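Local coordinates for methyltransferase (Streptococcus pyogenes, PDB 2ESR) that probably transfers methyl groups from S-adenosylmethionine, perhaps to RNA as a member of the RsmD-like methyltransferase family, at the interface of chains A and B. Coordinates in Å, arbitrary orientation; residue numbers count along the deposited sequence, not the author numbering. Chains: chain A/B, Methyltransferase.

The interface of chains A and B. Residues chain A 84-88; chain B 86, 96-97.
The backbone amide of A:Lys87, just past the end of strand 83-86, gives a nearly straight hydrogen bond to B:Cys96, its N 2.7 Å from the carbonyl O and in the carbonyl plane, and A:Leu86 pairs with B:Leu97 as an antiparallel beta bridge. The acceptor belongs to the last residue of helix 90-96, so a carbonyl at the helix C-terminus is capped by the partner chain. Next to this link, the side chains of A:Leu86 and B:Leu97 run alongside each other in the same direction, meeting through their methyl branches with CD2 of A:Leu86 3.5 Å from CD2 of B:Leu97. With CG anti to the carbonyl carbon (chi1 -64°), A:Leu86 sends the same CD2 methyl towards CD1 of B:Leu86, 3.9 Å away, where the two equivalent leucines pass each other head to tail. Towards the other end of the patch, A:Met88, a selenomethionine, packs against both CB and SG of B:Cys96: its SE lies 4.0 Å from CB, and its own CB lies 4.0 Å from the thiol SG. The two-fold repeats the patch with the chains exchanged, although this pairing may not be the biological dimer. In the Rossmann-like methyltransferase fold, strand 83-86 lies at the edge of the sheet, where it meets the C-terminal end of helix 90-96 and the loop residue B:Leu97 after it in the other subunit.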
loop_
_atom_site.group_PDB
_atom_site.type_symbol
_atom_site.label_atom_id
_atom_site.label_comp_id
_atom_site.label_asym_id
_atom_site.label_seq_id
_atom_site.Cartn_x
_atom_site.Cartn_y
_atom_site.Cartn_z
ATOM N N THR A 84 -2.416 3.892 0.111
ATOM C CA THR A 84 -2.633 2.706 -0.697
ATOM C C THR A 84 -4.057 2.243 -0.388
ATOM O O THR A 84 -4.356 1.886 0.749
ATOM C CB THR A 84 -1.645 1.586 -0.327
ATOM O OG1 THR A 84 -0.301 2.051 -0.517
ATOM C CG2 THR A 84 -1.884 0.359 -1.199
ATOM N N LEU A 85 -4.931 2.281 -1.392
ATOM C CA LEU A 85 -6.314 1.857 -1.214
ATOM C C LEU A 85 -6.535 0.483 -1.829
ATOM O O LEU A 85 -6.211 0.248 -2.994
ATOM C CB LEU A 85 -7.289 2.857 -1.853
ATOM C CG LEU A 85 -8.766 2.428 -1.824
ATOM C CD1 LEU A 85 -9.262 2.402 -0.384
ATOM C CD2 LEU A 85 -9.618 3.382 -2.647
ATOM N N LEU A 86 -7.081 -0.424 -1.033
ATOM C CA LEU A 86 -7.360 -1.774 -1.491
ATOM C C LEU A 86 -8.864 -1.976 -1.504
ATOM O O LEU A 86 -9.544 -1.712 -0.509
ATOM C CB LEU A 86 -6.714 -2.802 -0.562
ATOM C CG LEU A 86 -5.184 -2.803 -0.490
ATOM C CD1 LEU A 86 -4.724 -3.799 0.559
ATOM C CD2 LEU A 86 -4.609 -3.157 -1.851
ATOM N N LYS A 87 -9.380 -2.432 -2.639
ATOM C CA LYS A 87 -10.802 -2.694 -2.788
ATOM C C LYS A 87 -10.982 -4.186 -2.558
ATOM O O LYS A 87 -10.912 -4.986 -3.494
ATOM C CB LYS A 87 -11.273 -2.305 -4.191
ATOM C CG LYS A 87 -12.776 -2.420 -4.391
ATOM C CD LYS A 87 -13.261 -1.545 -5.546
ATOM C CE LYS A 87 -12.567 -1.887 -6.857
ATOM N NZ LYS A 87 -12.998 -0.977 -7.962
HETATM N N MSE A 88 -11.191 -4.562 -1.304
HETATM C CA MSE A 88 -11.358 -5.968 -0.970
HETATM C C MSE A 88 -11.947 -6.145 0.424
HETATM O O MSE A 88 -12.093 -5.179 1.177
HETATM C CB MSE A 88 -10.004 -6.695 -1.084
HETATM C CG MSE A 88 -8.917 -6.202 -0.139
HETATM SE SE MSE A 88 -7.111 -6.777 -0.644
HETATM C CE MSE A 88 -7.337 -8.689 -0.428
ATOM N N LEU B 86 2.699 -6.389 -0.464
ATOM C CA LEU B 86 1.471 -7.171 -0.499
ATOM C C LEU B 86 1.806 -8.598 -0.913
ATOM O O LEU B 86 2.434 -8.830 -1.946
ATOM C CB LEU B 86 0.470 -6.573 -1.487
ATOM C CG LEU B 86 -0.042 -5.169 -1.156
ATOM C CD1 LEU B 86 -1.034 -4.740 -2.227
ATOM C CD2 LEU B 86 -0.690 -5.154 0.224
ATOM N N CYS B 96 -7.489 -5.592 -6.954
ATOM C CA CYS B 96 -7.748 -4.961 -5.661
ATOM C C CYS B 96 -7.157 -3.566 -5.490
ATOM O O CYS B 96 -7.672 -2.758 -4.712
ATOM C CB CYS B 96 -7.243 -5.862 -4.535
ATOM S SG CYS B 96 -8.036 -7.497 -4.482
ATOM N N LEU B 97 -6.071 -3.282 -6.201
ATOM C CA LEU B 97 -5.437 -1.973 -6.095
ATOM C C LEU B 97 -6.279 -0.889 -6.764
ATOM O O LEU B 97 -7.037 -1.155 -7.693
ATOM C CB LEU B 97 -4.035 -2.015 -6.718
ATOM C CG LEU B 97 -2.995 -2.797 -5.910
ATOM C CD1 LEU B 97 -1.722 -2.960 -6.709
ATOM C CD2 LEU B 97 -2.716 -2.066 -4.604
#